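Local coordinates for protein 4'-phospho-dehydrooxetanocin synthase (Bacillus megaterium, PDB 5UL3) that catalyses the oxidative ring contraction of dAMP to an oxetane aldehyde in oxetanocin A biosynthesis, using cobalamin, a [4Fe-4S] cluster and S-adenosylmethionine, at residues 416-419 and 420-424; 376-379 and 380-384; 455-458 and 459-462. All blocks are in the same frame, centred on the assembly; numbering follows the deposited sequence.

Contact 1: residues 416-419 and 420-424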
ATOM      1  N   ARG A 416       5.788  11.121 -22.633  1.00 26.18           N
ATOM      2  CA  ARG A 416       5.136  10.789 -21.376  1.00 28.71           C
ATOM      3  C   ARG A 416       3.631  10.622 -21.569  1.00 28.40           C
ATOM      4  O   ARG A 416       3.027   9.688 -21.024  1.00 25.39           O
ATOM      5  CB  ARG A 416       5.448  11.873 -20.347  1.00 33.06           C
ATOM      6  CG  ARG A 416       5.247  11.476 -18.910  1.00 36.73           C
ATOM      7  CD  ARG A 416       5.651  10.018 -18.667  1.00 32.87           C
ATOM      8  NE  ARG A 416       7.095   9.799 -18.640  1.00 34.17           N
ATOM      9  CZ  ARG A 416       7.833   9.815 -17.532  1.00 28.96           C
ATOM     10  NH1 ARG A 416       7.278  10.067 -16.358  1.00 27.45           N
ATOM     11  NH2 ARG A 416       9.130   9.581 -17.595  1.00 29.29           N
ATOM     12  N   LEU A 417       3.009  11.511 -22.356  1.00 25.42           N
ATOM     13  CA  LEU A 417       1.579  11.373 -22.641  1.00 26.59           C
ATOM     14  C   LEU A 417       1.294  10.070 -23.379  1.00 29.05           C
ATOM     15  O   LEU A 417       0.318   9.372 -23.070  1.00 27.41           O
ATOM     16  CB  LEU A 417       1.086  12.574 -23.449  1.00 28.47           C
ATOM     17  CG  LEU A 417      -0.395  12.533 -23.820  1.00 26.55           C
ATOM     18  CD1 LEU A 417      -1.252  12.586 -22.564  1.00 30.51           C
ATOM     19  CD2 LEU A 417      -0.715  13.698 -24.756  1.00 30.82           C
ATOM     20  N   LYS A 418       2.148   9.710 -24.344  1.00 26.28           N
ATOM     21  CA  LYS A 418       1.996   8.416 -25.008  1.00 28.95           C
ATOM     22  C   LYS A 418       2.046   7.263 -24.007  1.00 29.78           C
ATOM     23  O   LYS A 418       1.234   6.332 -24.074  1.00 25.77           O
ATOM     24  CB  LYS A 418       3.075   8.237 -26.077  1.00 25.55           C
ATOM     25  CG  LYS A 418       3.079   6.840 -26.687  1.00 30.31           C
ATOM     26  CD  LYS A 418       4.106   6.710 -27.833  1.00 35.98           C
ATOM     27  CE  LYS A 418       4.068   5.296 -28.423  1.00 42.01           C
ATOM     28  NZ  LYS A 418       5.252   4.993 -29.297  1.00 46.81           N
ATOM     29  N   MET A 419       2.990   7.311 -23.067  1.00 27.70           N
ATOM     30  CA  MET A 419       3.094   6.258 -22.057  1.00 29.13           C
ATOM     31  C   MET A 419       1.824   6.172 -21.219  1.00 26.72           C
ATOM     32  O   MET A 419       1.297   5.078 -20.970  1.00 26.56           O
ATOM     33  CB  MET A 419       4.311   6.512 -21.154  1.00 28.91           C
ATOM     34  CG  MET A 419       4.573   5.401 -20.118  1.00 27.58           C
ATOM     35  SD  MET A 419       5.333   6.094 -18.624  1.00 27.46           S
ATOM     36  CE  MET A 419       3.931   6.995 -17.985  1.00 28.68           C
ATOM     37  N   TRP A 420       1.319   7.321 -20.765  1.00 25.10           N
ATOM     38  CA  TRP A 420       0.084   7.304 -19.988  1.00 25.43           C
ATOM     39  C   TRP A 420      -1.084   6.767 -20.810  1.00 26.86           C
ATOM     40  O   TRP A 420      -1.968   6.085 -20.270  1.00 24.83           O
ATOM     41  CB  TRP A 420      -0.208   8.712 -19.462  1.00 22.34           C
ATOM     42  CG  TRP A 420       0.545   9.016 -18.204  1.00 26.77           C
ATOM     43  CD1 TRP A 420       1.761   9.670 -18.089  1.00 30.05           C
ATOM     44  CD2 TRP A 420       0.160   8.649 -16.874  1.00 25.46           C
ATOM     45  NE1 TRP A 420       2.134   9.736 -16.764  1.00 24.98           N
ATOM     46  CE2 TRP A 420       1.169   9.119 -15.999  1.00 26.75           C
ATOM     47  CE3 TRP A 420      -0.946   7.972 -16.332  1.00 25.74           C
ATOM     48  CZ2 TRP A 420       1.099   8.938 -14.616  1.00 25.28           C
ATOM     49  CZ3 TRP A 420      -1.004   7.789 -14.959  1.00 25.58           C
ATOM     50  CH2 TRP A 420       0.014   8.273 -14.116  1.00 25.96           C
ATOM     51  N   HIS A 421      -1.105   7.054 -22.112  1.00 24.63           N
ATOM     52  CA  HIS A 421      -2.148   6.490 -22.965  1.00 28.79           C
ATOM     53  C   HIS A 421      -2.054   4.975 -22.993  1.00 28.38           C
ATOM     54  O   HIS A 421      -3.072   4.284 -22.876  1.00 26.87           O
ATOM     55  CB  HIS A 421      -2.055   7.059 -24.380  1.00 29.82           C
ATOM     56  CG  HIS A 421      -3.143   6.580 -25.295  1.00 30.33           C
ATOM     57  ND1 HIS A 421      -2.898   6.164 -26.586  1.00 35.23           N
ATOM     58  CD2 HIS A 421      -4.480   6.459 -25.108  1.00 37.77           C
ATOM     59  CE1 HIS A 421      -4.034   5.799 -27.153  1.00 34.29           C
ATOM     60  NE2 HIS A 421      -5.011   5.975 -26.281  1.00 32.42           N
ATOM     61  N   TYR A 422      -0.835   4.439 -23.133  1.00 26.63           N
ATOM     62  CA  TYR A 422      -0.656   2.991 -23.072  1.00 28.93           C
ATOM     63  C   TYR A 422      -1.132   2.435 -21.739  1.00 30.31           C
ATOM     64  O   TYR A 422      -1.702   1.338 -21.693  1.00 26.88           O
ATOM     65  CB  TYR A 422       0.810   2.615 -23.305  1.00 23.07           C
ATOM     66  CG  TYR A 422       1.120   2.328 -24.763  1.00 31.54           C
ATOM     67  CD1 TYR A 422       1.433   3.351 -25.632  1.00 32.33           C
ATOM     68  CD2 TYR A 422       1.047   1.039 -25.270  1.00 31.83           C
ATOM     69  CE1 TYR A 422       1.700   3.103 -26.965  1.00 41.42           C
ATOM     70  CE2 TYR A 422       1.311   0.775 -26.609  1.00 39.97           C
ATOM     71  CZ  TYR A 422       1.640   1.819 -27.447  1.00 45.09           C
ATOM     72  OH  TYR A 422       1.910   1.591 -28.776  1.00 48.36           O
ATOM     73  N   CYS A 423      -0.879   3.155 -20.637  1.00 23.60           N
ATOM     74  CA  CYS A 423      -1.407   2.713 -19.347  1.00 23.39           C
ATOM     75  C   CYS A 423      -2.930   2.631 -19.384  1.00 25.86           C
ATOM     76  O   CYS A 423      -3.521   1.645 -18.934  1.00 25.15           O
ATOM     77  CB  CYS A 423      -0.968   3.656 -18.236  1.00 26.32           C
ATOM     78  SG  CYS A 423       0.780   3.497 -17.838  1.00 25.93           S
ATOM     79  N   ALA A 424      -3.583   3.664 -19.921  1.00 26.92           N
ATOM     80  CA  ALA A 424      -5.040   3.625 -20.030  1.00 26.66           C
ATOM     81  C   ALA A 424      -5.501   2.451 -20.892  1.00 25.80           C
ATOM     82  O   ALA A 424      -6.442   1.727 -20.529  1.00 27.89           O
ATOM     83  CB  ALA A 424      -5.562   4.945 -20.595  1.00 27.45           C
TER
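The methyl end of Met419 lies over one face of the Trp420 indole: CE stands 3.7 Å from the centroid of the five-membered ring, a CH-pi contact that is displaced toward the rim and comes closest at CD1. The turn at chi3 (70°) sets CE over the indole, while SD keeps an oblique Met-aromatic position 5.4 Å from the same centroid. Methionine's unbranched, flexible chain and polarisable sulfur suit contact with an aromatic ring. Arg416, one turn before Trp420, brings its CD to 3.9 Å from Trp420 CD1, with guanidinium and ring planes 41° apart. Both polar ends then find one acceptor: Arg416 NH1 and Trp420 NE1 each donate to the carbonyl of Ser402. The residues belong to helix 410-426, the crossover of the beta-alpha-beta unit between strands 393-398 and 432-436 in the partial TIM barrel of the radical SAM domain. On another flank Lys418 runs extended beside Tyr422, its CE 3.5 Å from Tyr422 CE1, so that the aliphatic part of the lysine meets the ring while the carbonyl O of Lys418 lies in the ring plane at the edge. That carbonyl also accepts the helical bond from Tyr422 N (3.0 Å).

Contact 2: residues 376-379 and 380-384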
ATOM      1  N   GLN A 376       9.676   3.766 -21.714  1.00 28.46           N
ATOM      2  CA  GLN A 376       9.602   2.623 -22.616  1.00 32.79           C
ATOM      3  C   GLN A 376       9.389   1.325 -21.848  1.00 29.48           C
ATOM      4  O   GLN A 376       8.730   0.411 -22.349  1.00 28.36           O
ATOM      5  CB  GLN A 376      10.865   2.536 -23.482  1.00 36.84           C
ATOM      6  CG  GLN A 376      10.746   1.492 -24.595  1.00 32.85           C
ATOM      7  CD  GLN A 376       9.588   1.792 -25.535  1.00 41.95           C
ATOM      8  OE1 GLN A 376       9.410   2.932 -25.968  1.00 42.63           O
ATOM      9  NE2 GLN A 376       8.782   0.779 -25.836  1.00 36.35           N
ATOM     10  N   ARG A 377       9.930   1.227 -20.633  1.00 27.21           N
ATOM     11  CA  ARG A 377       9.649   0.065 -19.802  1.00 28.23           C
ATOM     12  C   ARG A 377       8.152  -0.059 -19.513  1.00 23.74           C
ATOM     13  O   ARG A 377       7.590  -1.159 -19.567  1.00 24.84           O
ATOM     14  CB  ARG A 377      10.444   0.162 -18.502  1.00 26.26           C
ATOM     15  CG  ARG A 377      10.066  -0.880 -17.475  1.00 26.76           C
ATOM     16  CD  ARG A 377      10.997  -0.863 -16.282  1.00 28.46           C
ATOM     17  NE  ARG A 377      10.528  -1.739 -15.213  1.00 25.59           N
ATOM     18  CZ  ARG A 377       9.551  -1.426 -14.362  1.00 23.43           C
ATOM     19  NH1 ARG A 377       8.921  -0.250 -14.457  1.00 24.43           N
ATOM     20  NH2 ARG A 377       9.203  -2.285 -13.408  1.00 24.61           N
ATOM     21  N   ILE A 378       7.498   1.055 -19.183  1.00 23.86           N
ATOM     22  CA  ILE A 378       6.061   0.999 -18.909  1.00 24.19           C
ATOM     23  C   ILE A 378       5.298   0.604 -20.171  1.00 27.09           C
ATOM     24  O   ILE A 378       4.382  -0.228 -20.130  1.00 26.35           O
ATOM     25  CB  ILE A 378       5.573   2.347 -18.340  1.00 24.61           C
ATOM     26  CG1 ILE A 378       6.287   2.685 -17.018  1.00 25.79           C
ATOM     27  CG2 ILE A 378       4.035   2.336 -18.154  1.00 24.24           C
ATOM     28  CD1 ILE A 378       6.096   1.661 -15.895  1.00 25.53           C
ATOM     29  N   ILE A 379       5.665   1.193 -21.312  1.00 27.43           N
ATOM     30  CA  ILE A 379       4.989   0.872 -22.564  1.00 29.85           C
ATOM     31  C   ILE A 379       5.143  -0.609 -22.889  1.00 29.88           C
ATOM     32  O   ILE A 379       4.179  -1.262 -23.304  1.00 30.56           O
ATOM     33  CB  ILE A 379       5.502   1.779 -23.700  1.00 30.26           C
ATOM     34  CG1 ILE A 379       4.971   3.204 -23.476  1.00 28.30           C
ATOM     35  CG2 ILE A 379       5.060   1.228 -25.053  1.00 34.49           C
ATOM     36  CD1 ILE A 379       5.639   4.269 -24.339  1.00 34.93           C
ATOM     37  N   ASP A 380       6.330  -1.182 -22.632  1.00 30.52           N
ATOM     38  CA  ASP A 380       6.533  -2.621 -22.843  1.00 31.28           C
ATOM     39  C   ASP A 380       5.659  -3.476 -21.915  1.00 29.53           C
ATOM     40  O   ASP A 380       5.121  -4.511 -22.334  1.00 29.19           O
ATOM     41  CB  ASP A 380       8.013  -2.978 -22.648  1.00 32.69           C
ATOM     42  CG  ASP A 380       8.909  -2.411 -23.752  1.00 40.73           C
ATOM     43  OD1 ASP A 380       8.373  -1.790 -24.691  1.00 35.06           O
ATOM     44  OD2 ASP A 380      10.147  -2.579 -23.671  1.00 38.03           O
ATOM     45  N   ILE A 381       5.534  -3.089 -20.641  1.00 30.32           N
ATOM     46  CA  ILE A 381       4.621  -3.806 -19.749  1.00 27.93           C
ATOM     47  C   ILE A 381       3.190  -3.721 -20.278  1.00 27.47           C
ATOM     48  O   ILE A 381       2.468  -4.731 -20.349  1.00 27.60           O
ATOM     49  CB  ILE A 381       4.738  -3.256 -18.315  1.00 23.40           C
ATOM     50  CG1 ILE A 381       6.115  -3.596 -17.732  1.00 27.30           C
ATOM     51  CG2 ILE A 381       3.607  -3.830 -17.414  1.00 22.18           C
ATOM     52  CD1 ILE A 381       6.483  -2.784 -16.493  1.00 28.64           C
ATOM     53  N   CYS A 382       2.774  -2.522 -20.691  1.00 24.88           N
ATOM     54  CA  CYS A 382       1.431  -2.335 -21.225  1.00 28.18           C
ATOM     55  C   CYS A 382       1.217  -3.171 -22.479  1.00 30.65           C
ATOM     56  O   CYS A 382       0.150  -3.766 -22.655  1.00 30.69           O
ATOM     57  CB  CYS A 382       1.185  -0.859 -21.520  1.00 28.27           C
ATOM     58  SG  CYS A 382       1.029   0.145 -20.030  1.00 28.45           S
ATOM     59  N   GLU A 383       2.219  -3.219 -23.364  1.00 29.49           N
ATOM     60  CA  GLU A 383       2.102  -4.042 -24.563  1.00 30.57           C
ATOM     61  C   GLU A 383       1.943  -5.509 -24.197  1.00 35.66           C
ATOM     62  O   GLU A 383       1.181  -6.233 -24.842  1.00 35.45           O
ATOM     63  CB  GLU A 383       3.320  -3.845 -25.471  1.00 32.74           C
ATOM     64  CG  GLU A 383       3.283  -2.528 -26.239  1.00 39.75           C
ATOM     65  CD  GLU A 383       4.410  -2.384 -27.259  1.00 50.36           C
ATOM     66  OE1 GLU A 383       5.530  -2.891 -27.022  1.00 47.59           O
ATOM     67  OE2 GLU A 383       4.164  -1.756 -28.308  1.00 46.32           O
ATOM     68  N   GLY A 384       2.645  -5.953 -23.151  1.00 28.88           N
ATOM     69  CA  GLY A 384       2.475  -7.317 -22.677  1.00 31.11           C
ATOM     70  C   GLY A 384       1.078  -7.588 -22.147  1.00 30.41           C
ATOM     71  O   GLY A 384       0.502  -8.647 -22.406  1.00 34.02           O
TER
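Gln376 and Asp380, one helical turn apart, are joined by a side-chain hydrogen bond from Gln376 NE2 to Asp380 OD1, 2.8 Å long. The carboxylate oxygen lies close to the amide plane of the glutamine, but the donor reaches it from above the carboxylate plane, and the two flat groups are turned 57° against each other. The bend at chi2 of Gln376 (60°) swings the amide round toward the aspartate. A neutral amide N-H donor meeting a carboxylate suits the solvent-facing side of the helix, where Gln376 is exposed and Asp380 partly so. The same two residues are bonded through the backbone, Asp380 N to Gln376 O at 2.9 Å.

On the buried side Ile381 CD1 sits over the centre of one face of the Arg377 guanidinium, 4.0 Å from Arg377 CZ. Arg377 stays extended from CG to NE and runs alongside Ile381; an isoleucine methyl can rest on the flat group without competing for its N-H donors, and NH2 gives a hydrogen bond to the carbonyl of Leu333. Trp330 also touches the arginine. Ile378 and Cys382 meet more loosely, CG2 to SG at 4.2 Å; cysteine's short side chain suits a face that lies against helix 410-426.

Helix 374-386 is the crossover between parallel strands 357-360 and 393-398 in the partial TIM barrel of the radical SAM domain. Its Ile378 face packs on Met419 and Cys423 of helix 410-426, whereas Arg377 and Ile381 lean on Thr338 of helix 335-351.

Contact 3: residues 455-458 and 459-462; sequences NIIA and LRLV
Arg460 N donates to Ile456 O (3.0 Å), and the arginine then sends its side chain back past the residues that precede it. The guanidinium is held by main-chain acceptors from elsewhere in the fold: NH1 bonds to Leu517 O and NH2 to Asp497 O. A long, many-donor side chain suits this buried spot, because it can satisfy carbonyls from two separate segments at once.

Two isoleucines flank the charged group obliquely. Ile456 CG2 approaches Arg460 NH2 to 3.6 Å, and Ile457 CG1 lies 4.0 Å from Arg460 NH1. In the arginine, CG lies opposite the backbone N (chi1 -165°) and the chain turns at chi3 (-71°), which brings the guanidinium beside both isoleucines. Beyond it the packing turns purely apolar: Ile457 and Leu461 lie side by side, CG2 to CD1 at 3.8 Å, one turn apart and joined as well by the bond from Leu461 N to Ile457 O. Val462 N bonds to Ala458 O at 3.1 Å.

The Asn455 side chain lies about 7 Å from that of Glu436, which binds S-adenosylmethionine. Helix 452-464 runs between strands 432-436 and 470-473 of the radical SAM domain. Ile457 and Leu461 pack on Leu518 and Leu517 of helix 510-519, Ile456 on Phe492 of helix 484-493, and Leu461 and Val462 on Leu417 and Trp420 of helix 410-426.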
ATOM      1  N   ASN A 455       0.269  21.103 -11.480  1.00 24.17           N
ATOM      2  CA  ASN A 455      -0.647  20.082 -10.975  1.00 25.87           C
ATOM      3  C   ASN A 455      -1.944  20.064 -11.776  1.00 29.29           C
ATOM      4  O   ASN A 455      -2.455  18.990 -12.116  1.00 26.27           O
ATOM      5  CB  ASN A 455      -0.929  20.335  -9.496  1.00 27.45           C
ATOM      6  CG  ASN A 455       0.216  19.907  -8.604  1.00 32.27           C
ATOM      7  OD1 ASN A 455       0.857  18.896  -8.852  1.00 37.79           O
ATOM      8  ND2 ASN A 455       0.463  20.661  -7.551  1.00 33.61           N
ATOM      9  N   ILE A 456      -2.501  21.246 -12.068  1.00 30.93           N
ATOM     10  CA  ILE A 456      -3.709  21.330 -12.893  1.00 28.92           C
ATOM     11  C   ILE A 456      -3.497  20.610 -14.220  1.00 26.44           C
ATOM     12  O   ILE A 456      -4.322  19.793 -14.649  1.00 26.20           O
ATOM     13  CB  ILE A 456      -4.104  22.800 -13.119  1.00 31.02           C
ATOM     14  CG1 ILE A 456      -4.597  23.449 -11.822  1.00 32.42           C
ATOM     15  CG2 ILE A 456      -5.134  22.905 -14.246  1.00 33.32           C
ATOM     16  CD1 ILE A 456      -5.945  22.873 -11.317  1.00 30.06           C
ATOM     17  N   ILE A 457      -2.376  20.892 -14.887  1.00 24.54           N
ATOM     18  CA  ILE A 457      -2.151  20.308 -16.204  1.00 23.30           C
ATOM     19  C   ILE A 457      -1.976  18.793 -16.113  1.00 27.15           C
ATOM     20  O   ILE A 457      -2.449  18.059 -16.983  1.00 23.97           O
ATOM     21  CB  ILE A 457      -0.953  20.987 -16.889  1.00 25.75           C
ATOM     22  CG1 ILE A 457      -1.317  22.435 -17.237  1.00 30.60           C
ATOM     23  CG2 ILE A 457      -0.549  20.221 -18.151  1.00 24.27           C
ATOM     24  CD1 ILE A 457      -0.106  23.319 -17.496  1.00 37.31           C
ATOM     25  N   ALA A 458      -1.294  18.299 -15.073  1.00 25.22           N
ATOM     26  CA  ALA A 458      -1.166  16.855 -14.922  1.00 25.06           C
ATOM     27  C   ALA A 458      -2.544  16.208 -14.833  1.00 25.71           C
ATOM     28  O   ALA A 458      -2.793  15.176 -15.461  1.00 25.50           O
ATOM     29  CB  ALA A 458      -0.335  16.504 -13.682  1.00 21.88           C
ATOM     30  N   LEU A 459      -3.452  16.814 -14.069  1.00 25.88           N
ATOM     31  CA  LEU A 459      -4.792  16.239 -13.911  1.00 25.89           C
ATOM     32  C   LEU A 459      -5.564  16.288 -15.220  1.00 28.32           C
ATOM     33  O   LEU A 459      -6.317  15.362 -15.548  1.00 25.75           O
ATOM     34  CB  LEU A 459      -5.566  16.975 -12.819  1.00 24.23           C
ATOM     35  CG  LEU A 459      -4.967  16.959 -11.414  1.00 27.28           C
ATOM     36  CD1 LEU A 459      -5.877  17.734 -10.432  1.00 27.77           C
ATOM     37  CD2 LEU A 459      -4.709  15.535 -10.947  1.00 28.08           C
ATOM     38  N   ARG A 460      -5.379  17.364 -15.976  1.00 24.71           N
ATOM     39  CA  ARG A 460      -6.001  17.502 -17.289  1.00 28.03           C
ATOM     40  C   ARG A 460      -5.561  16.385 -18.233  1.00 26.47           C
ATOM     41  O   ARG A 460      -6.387  15.758 -18.913  1.00 26.93           O
ATOM     42  CB  ARG A 460      -5.630  18.885 -17.842  1.00 32.45           C
ATOM     43  CG  ARG A 460      -6.420  19.391 -19.022  1.00 39.66           C
ATOM     44  CD  ARG A 460      -5.948  20.796 -19.440  1.00 37.08           C
ATOM     45  NE  ARG A 460      -6.325  21.842 -18.494  1.00 37.31           N
ATOM     46  CZ  ARG A 460      -5.730  23.026 -18.412  1.00 34.48           C
ATOM     47  NH1 ARG A 460      -4.709  23.327 -19.215  1.00 40.75           N
ATOM     48  NH2 ARG A 460      -6.144  23.911 -17.523  1.00 39.12           N
ATOM     49  N   LEU A 461      -4.252  16.126 -18.296  1.00 26.12           N
ATOM     50  CA  LEU A 461      -3.730  15.110 -19.202  1.00 21.88           C
ATOM     51  C   LEU A 461      -4.200  13.706 -18.824  1.00 26.83           C
ATOM     52  O   LEU A 461      -4.627  12.932 -19.690  1.00 26.16           O
ATOM     53  CB  LEU A 461      -2.194  15.183 -19.223  1.00 27.83           C
ATOM     54  CG  LEU A 461      -1.641  16.482 -19.820  1.00 25.49           C
ATOM     55  CD1 LEU A 461      -0.158  16.701 -19.457  1.00 26.10           C
ATOM     56  CD2 LEU A 461      -1.811  16.477 -21.351  1.00 28.24           C
ATOM     57  N   VAL A 462      -4.119  13.353 -17.541  1.00 26.22           N
ATOM     58  CA  VAL A 462      -4.495  11.994 -17.144  1.00 22.68           C
ATOM     59  C   VAL A 462      -5.996  11.793 -17.299  1.00 25.58           C
ATOM     60  O   VAL A 462      -6.444  10.754 -17.799  1.00 25.20           O
ATOM     61  CB  VAL A 462      -4.041  11.686 -15.707  1.00 22.95           C
ATOM     62  CG1 VAL A 462      -4.560  10.286 -15.284  1.00 28.84           C
ATOM     63  CG2 VAL A 462      -2.488  11.717 -15.622  1.00 24.54           C
TER

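Overall arrangement
From the N terminus, contact 2 (376-384) comes first, then contact 1 (416-424), then contact 3 (455-462). Each lies within a single helix, so none closes a long loop, and they follow in series without nesting or crossing. Helices 374-386 and 410-426 are the crossovers after strands 357-360 and 393-398, and helix 452-464 lies between strands 432-436 and 470-473; all three flank the parallel strands of the radical SAM domain. Contact 1 is the middle of the row: Cys423 CA lies 3.6 Å from Cys382 SG of contact 2, and its other flank packs on contact 3. Contacts 2 and 3, about 12 Å apart at their nearest atoms, are thus bridged through helix 410-426.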